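Exo-arabinanase (Penicillium chrysogenum, PDB 3A72) cleaves arabinan as an exo-acting alpha-L-arabinanase, a glycosyl hydrolase captured here with bound arabinobiose. Local coordinates at residues A[28-31]-A[35-38]; A[210-213]-A[217-220]; A[282-287]-A[301-306]. All coordinates share one frame; numbering follows the deposited sequence.

Interaction 1. Residues A[28-31]-A[35-38]; sequences NEQL and DLLA
Glu29 and Leu37 form the hydrogen-bonded pair at the middle of this antiparallel contact, where strands 28-30 and 36-38 run at 167° with their axes 4.7 Å apart at closest approach. Glu29 N donates to Leu37 O and Leu37 N to Glu29 O, both at 2.9 Å, and the second bond is the straighter (N-H...O 175°). Nearer the turn, Leu31 N reaches Asp35 O at 2.9 Å; the same oxygen also receives a CA-H...O contact from Gln30 CA at 3.3 Å. The hairpin supplies the first two strands of a four-stranded blade in a six-bladed beta-propeller of the sialidase type, and its two faces meet different neighbours. On the face carrying Gln30 and Leu36, the glutamine chain is fully extended, CG trans to the backbone N (chi1 -178°), which lays its aliphatic part against the leucine: CG lies 3.8 Å from Leu36 CD2. The amide runs on past the methyl to Ser322 and Glu323, while on the same face Asn28 turns its own amide away from Ala38 and accepts from Arg319 NE. On the face of Glu29 and Leu37, Leu31 CD2 slants over to Leu37 CD1 at 4.1 Å, and both leucines touch Leu100 of the next blade. Glu29 bends back over its own strand, where OE2 accepts from Gln30 N at 2.8 Å through the anti lone pair. A salt bridge from OE2 to Arg319 and a bond from Ser87 N to OE1 grip both oxygens of this buried carboxylate and should fix its rotation.

Interaction 2. Residues A[210-213]-A[217-220]; sequences VTKL and QYFY
Gln217 is the last loop residue before the returning strand: its carbonyl O takes the Leu213 N-H at 2.8 Å, the donor lying almost straight out from the C=O, while Leu213 CD1 rests near Gln217 CB. Its own amide turns back into the hairpin loop, OE1 bonding to Asn215. Tyr218 follows, lying beneath the extended chain of Lys212. Lys212 CG sits over one ring face, 4.0 Å from the centroid, in a CH-pi contact displaced toward the rim. Farther out, CE comes within 3.3 Å of Tyr218 OH, and a water bridges Lys212 NZ and that hydroxyl; a second water lies in the ring plane at OH and only weakly reaches NZ. Val210 CG1 meets the edge of the same ring, 4.0 Å from CD1. Phe219 pairs with Thr211 by two backbone bonds, each N to the other's O at 2.9 Å. With CG trans to the backbone N (chi1 180°), the end of its ring leads away from the first strand, while CB and the near ring carbon CD2 stay against Thr211 CG2 and CB also meets Leu213 CD2. Tyr220 closes the run, its CD1 3.7 Å from Val210 CG2. The hairpin forms the two leading strands of a propeller blade: Val210 and Tyr218 pack on strand 149-157 of the preceding blade, whereas Thr211 and Phe219 face strand 269-273 of the following one.

Interaction 3. Residues A[282-287]-A[301-306]; sequences IIVSSG and GEWTEI
Ile282 meets the six-membered ring of Trp303 at its edge, near the ring plane, with CG2 3.6 Å from CH2. That methyl is trans to the backbone N, while CG1 is placed trans to the carbonyl carbon (chi1 -50°); this rotamer gives the indole the CG2 branch and sends CG1 and CD1 toward Leu213. CB follows the methyl in, 3.9 Å from CH2. The backbone carbonyl also borders the ring: Ile282 O lies 3.7 Å from Trp303 CZ3. Ile283 points to the opposite side of the strand, onto Val271, so the next residue to face the tryptophan is Val284. It brings CG2 to 3.6 Å from Trp303 CZ3 and 3.8 Å from CH2, and its side chain crosses that of the tryptophan at about a right angle. The outer end of the indole thus rests against two beta-branched residues two apart on one strand, Ile282 at its edge and Val284 at a slant, and these side-chain contacts are apolar. The polar end is fixed elsewhere: Trp303 NE1 donates to Tyr239 OH on strand 237-242 of the preceding blade. Between the two segments runs strand 292-295, which bonds by its backbone to Ile282 and Val284, and Trp303 reaches past it from the outer part of the sheet, touching Asn295. A tryptophan leading into the outermost strand and reaching inward over its own blade recalls the aromatic that ends an Asp box in sialidase-type beta-propellers, where it packs between adjacent blades.

Overall arrangement
From the N terminus, interaction 1 closes first, a tight hairpin with three residues between its segments in an early blade. Interaction 2 closes an equivalent hairpin much later, and interaction 3 follows in the next blade, spanning thirteen residues and linking its second strand to the entry of its last. The three come in series, none nested or crossed. Interaction 1 stands apart, its nearest atoms about 10 Å from interaction 2 and about 11 Å from interaction 3. Interactions 2 and 3 join across the seam between their blades: Phe219 CZ packs 3.6 Å from Trp303 CH2, and Leu213 CD2 lies 3.7 Å from Ile282 CD1.

Interaction 1. Residues A[28-31]-A[35-38]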
# COMPACT_ATOMS: atom_id res chain seq x y z
N ASN A 28 -6.83 -2.85 -0.14
CA ASN A 28 -8.14 -3.13 0.41
C ASN A 28 -8.44 -2.14 1.54
O ASN A 28 -7.57 -1.39 2.01
CB ASN A 28 -8.23 -4.60 0.82
CG ASN A 28 -7.15 -4.94 1.79
OD1 ASN A 28 -7.01 -4.38 2.87
ND2 ASN A 28 -6.30 -5.86 1.49
N GLU A 29 -9.68 -2.16 1.98
CA GLU A 29 -10.11 -1.39 3.14
C GLU A 29 -11.23 -2.16 3.83
O GLU A 29 -11.96 -2.89 3.18
CB GLU A 29 -10.56 0.02 2.75
CG GLU A 29 -10.99 0.97 3.84
CD GLU A 29 -9.92 1.21 4.88
OE1 GLU A 29 -9.34 2.32 5.10
OE2 GLU A 29 -9.70 0.24 5.63
N GLN A 30 -11.37 -1.96 5.13
CA GLN A 30 -12.52 -2.45 5.88
C GLN A 30 -13.29 -1.19 6.34
O GLN A 30 -12.73 -0.31 6.98
CB GLN A 30 -12.12 -3.31 7.08
CG GLN A 30 -13.37 -3.81 7.77
CD GLN A 30 -13.08 -4.73 8.92
OE1 GLN A 30 -12.16 -4.53 9.73
NE2 GLN A 30 -13.87 -5.80 9.04
N LEU A 31 -14.55 -1.14 5.98
CA LEU A 31 -15.41 -0.04 6.37
C LEU A 31 -15.85 -0.23 7.81
O LEU A 31 -15.78 -1.35 8.37
CB LEU A 31 -16.61 0.04 5.43
CG LEU A 31 -16.28 0.15 3.96
CD1 LEU A 31 -17.58 0.45 3.22
CD2 LEU A 31 -15.23 1.21 3.66
N ASP A 35 -17.64 -4.36 6.35
CA ASP A 35 -17.52 -4.75 4.97
C ASP A 35 -16.07 -4.55 4.46
O ASP A 35 -15.38 -3.63 4.85
CB ASP A 35 -18.49 -3.92 4.10
CG ASP A 35 -19.96 -4.26 4.29
OD1 ASP A 35 -20.25 -5.27 4.95
OD2 ASP A 35 -20.77 -3.44 3.73
N LEU A 36 -15.67 -5.43 3.55
CA LEU A 36 -14.35 -5.40 2.94
C LEU A 36 -14.46 -4.95 1.49
O LEU A 36 -15.31 -5.45 0.74
CB LEU A 36 -13.74 -6.78 2.97
CG LEU A 36 -13.71 -7.53 4.23
CD1 LEU A 36 -13.03 -8.88 4.07
CD2 LEU A 36 -13.06 -6.75 5.36
N LEU A 37 -13.56 -4.05 1.10
CA LEU A 37 -13.41 -3.62 -0.29
C LEU A 37 -12.02 -3.93 -0.77
O LEU A 37 -11.04 -3.79 0.01
CB LEU A 37 -13.65 -2.11 -0.42
CG LEU A 37 -15.03 -1.58 0.04
CD1 LEU A 37 -15.07 -0.10 -0.18
CD2 LEU A 37 -16.12 -2.26 -0.70
N ALA A 38 -11.91 -4.31 -2.03
CA ALA A 38 -10.65 -4.64 -2.66
C ALA A 38 -10.57 -3.94 -4.01
O ALA A 38 -11.56 -3.80 -4.73
CB ALA A 38 -10.51 -6.14 -2.84

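Interaction 2. Residues A[210-213]-A[217-220]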
# COMPACT_ATOMS: atom_id res chain seq x y z
N VAL A 210 2.72 2.55 6.39
CA VAL A 210 2.81 2.98 7.80
C VAL A 210 1.74 2.27 8.59
O VAL A 210 0.60 2.11 8.13
CB VAL A 210 2.66 4.50 7.91
CG1 VAL A 210 2.79 4.96 9.35
CG2 VAL A 210 3.67 5.21 7.05
N THR A 211 2.05 1.91 9.82
CA THR A 211 1.04 1.47 10.79
C THR A 211 1.34 2.11 12.14
O THR A 211 2.49 2.16 12.59
CB THR A 211 0.95 -0.06 10.85
OG1 THR A 211 -0.21 -0.44 11.63
CG2 THR A 211 2.11 -0.77 11.48
N LYS A 212 0.29 2.59 12.82
CA LYS A 212 0.44 3.19 14.13
C LYS A 212 0.47 2.12 15.21
O LYS A 212 -0.37 1.21 15.25
CB LYS A 212 -0.72 4.16 14.37
CG LYS A 212 -0.50 5.03 15.60
CD LYS A 212 -1.62 6.05 15.78
CE LYS A 212 -1.29 7.04 16.91
NZ LYS A 212 -2.41 7.98 17.09
N LEU A 213 1.40 2.24 16.14
CA LEU A 213 1.57 1.30 17.23
C LEU A 213 0.86 1.80 18.49
O LEU A 213 0.55 3.00 18.62
CB LEU A 213 3.08 1.17 17.51
CG LEU A 213 3.91 0.70 16.30
CD1 LEU A 213 5.36 0.50 16.71
CD2 LEU A 213 3.34 -0.54 15.65
N GLN A 217 3.98 5.41 18.77
CA GLN A 217 4.94 5.41 17.66
C GLN A 217 4.28 4.97 16.37
O GLN A 217 3.34 4.20 16.38
CB GLN A 217 6.07 4.42 17.97
CG GLN A 217 6.96 4.82 19.13
CD GLN A 217 8.11 3.84 19.28
OE1 GLN A 217 7.89 2.70 19.66
NE2 GLN A 217 9.30 4.29 18.91
N TYR A 218 4.79 5.48 15.27
CA TYR A 218 4.43 5.04 13.93
C TYR A 218 5.56 4.23 13.38
O TYR A 218 6.74 4.61 13.47
CB TYR A 218 4.14 6.23 13.00
CG TYR A 218 2.93 7.03 13.40
CD1 TYR A 218 1.70 6.84 12.76
CD2 TYR A 218 2.99 7.96 14.45
CE1 TYR A 218 0.58 7.59 13.13
CE2 TYR A 218 1.86 8.69 14.81
CZ TYR A 218 0.67 8.51 14.18
OH TYR A 218 -0.43 9.24 14.55
N PHE A 219 5.20 3.07 12.80
CA PHE A 219 6.10 2.13 12.13
C PHE A 219 6.02 2.37 10.63
O PHE A 219 4.98 2.11 10.02
CB PHE A 219 5.70 0.71 12.52
CG PHE A 219 6.49 -0.40 11.94
CD1 PHE A 219 7.62 -0.87 12.63
CD2 PHE A 219 6.18 -1.01 10.74
CE1 PHE A 219 8.37 -1.89 12.10
CE2 PHE A 219 6.93 -2.04 10.22
CZ PHE A 219 8.03 -2.49 10.91
N TYR A 220 7.07 2.93 10.09
CA TYR A 220 7.19 3.32 8.67
C TYR A 220 8.09 2.31 8.00
O TYR A 220 9.30 2.30 8.32
CB TYR A 220 7.71 4.75 8.63
CG TYR A 220 8.01 5.36 7.28
CD1 TYR A 220 7.17 6.34 6.74
CD2 TYR A 220 9.12 5.02 6.55
CE1 TYR A 220 7.44 6.90 5.50
CE2 TYR A 220 9.40 5.58 5.33
CZ TYR A 220 8.57 6.52 4.80
OH TYR A 220 8.93 7.07 3.60
O HOH W 1 -3.51 9.31 14.87
O HOH W 2 -0.06 10.52 16.88

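Interaction 3. Residues A[282-287]-A[301-306]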
# COMPACT_ATOMS: atom_id res chain seq x y z
N ILE A 282 3.09 -6.62 15.44
CA ILE A 282 3.28 -6.05 14.10
C ILE A 282 3.45 -7.21 13.15
O ILE A 282 4.22 -8.15 13.44
CB ILE A 282 4.49 -5.09 14.03
CG1 ILE A 282 4.50 -4.05 15.12
CG2 ILE A 282 4.56 -4.44 12.63
CD1 ILE A 282 5.80 -3.27 15.21
N ILE A 283 2.78 -7.16 12.00
CA ILE A 283 2.84 -8.23 10.99
C ILE A 283 3.26 -7.58 9.69
O ILE A 283 2.66 -6.57 9.26
CB ILE A 283 1.50 -8.93 10.88
CG1 ILE A 283 0.99 -9.40 12.24
CG2 ILE A 283 1.62 -10.11 9.87
CD1 ILE A 283 -0.39 -10.01 12.18
N VAL A 284 4.30 -8.12 9.07
CA VAL A 284 4.89 -7.61 7.85
C VAL A 284 4.92 -8.68 6.77
O VAL A 284 5.22 -9.87 7.03
CB VAL A 284 6.32 -7.08 8.13
CG1 VAL A 284 7.17 -6.91 6.84
CG2 VAL A 284 6.24 -5.77 8.88
N SER A 285 4.61 -8.26 5.55
CA SER A 285 4.80 -9.04 4.34
C SER A 285 5.85 -8.33 3.47
O SER A 285 5.98 -7.11 3.49
CB SER A 285 3.48 -9.13 3.57
OG SER A 285 3.58 -9.85 2.37
N SER A 286 6.55 -9.12 2.66
CA SER A 286 7.38 -8.65 1.59
C SER A 286 6.77 -9.12 0.26
O SER A 286 5.83 -9.88 0.23
CB SER A 286 8.81 -9.18 1.66
OG SER A 286 8.80 -10.54 1.22
N GLY A 287 7.34 -8.63 -0.85
CA GLY A 287 6.87 -9.07 -2.17
C GLY A 287 7.50 -10.37 -2.62
O GLY A 287 7.10 -10.90 -3.68
N GLY A 301 14.30 -6.11 18.71
CA GLY A 301 14.84 -7.44 18.51
C GLY A 301 14.75 -7.92 17.07
O GLY A 301 14.95 -7.16 16.14
N GLU A 302 14.48 -9.20 16.94
CA GLU A 302 14.35 -9.89 15.67
C GLU A 302 12.90 -10.29 15.45
O GLU A 302 12.09 -10.43 16.38
CB GLU A 302 15.24 -11.10 15.60
CG GLU A 302 16.72 -10.71 15.67
CD GLU A 302 17.69 -11.81 15.69
OE1 GLU A 302 17.23 -12.97 15.86
OE2 GLU A 302 18.96 -11.53 15.65
N TRP A 303 12.56 -10.51 14.19
CA TRP A 303 11.24 -10.87 13.75
C TRP A 303 11.13 -12.37 13.58
O TRP A 303 12.09 -13.05 13.20
CB TRP A 303 10.96 -10.17 12.38
CG TRP A 303 10.88 -8.69 12.56
CD1 TRP A 303 11.91 -7.85 12.93
CD2 TRP A 303 9.71 -7.87 12.40
NE1 TRP A 303 11.43 -6.54 13.03
CE2 TRP A 303 10.09 -6.55 12.70
CE3 TRP A 303 8.38 -8.14 12.02
CZ2 TRP A 303 9.19 -5.49 12.66
CZ3 TRP A 303 7.49 -7.09 11.97
CH2 TRP A 303 7.90 -5.79 12.28
N THR A 304 9.94 -12.90 13.87
CA THR A 304 9.67 -14.32 13.74
C THR A 304 8.97 -14.59 12.43
O THR A 304 7.91 -14.01 12.14
CB THR A 304 8.80 -14.83 14.87
OG1 THR A 304 9.47 -14.58 16.13
CG2 THR A 304 8.56 -16.35 14.78
N GLU A 305 9.54 -15.47 11.61
CA GLU A 305 8.94 -15.91 10.35
C GLU A 305 7.90 -16.98 10.66
O GLU A 305 8.20 -17.97 11.35
CB GLU A 305 10.01 -16.46 9.45
CG GLU A 305 9.54 -16.73 8.04
CD GLU A 305 10.64 -16.98 7.01
OE1 GLU A 305 11.76 -17.31 7.47
OE2 GLU A 305 10.39 -16.88 5.81
N ILE A 306 6.69 -16.81 10.12
CA ILE A 306 5.61 -17.76 10.33
C ILE A 306 5.04 -18.17 9.00
O ILE A 306 5.09 -17.41 8.00
CB ILE A 306 4.48 -17.19 11.23
CG1 ILE A 306 3.69 -16.05 10.61
CG2 ILE A 306 5.01 -16.82 12.60
CD1 ILE A 306 2.45 -15.65 11.35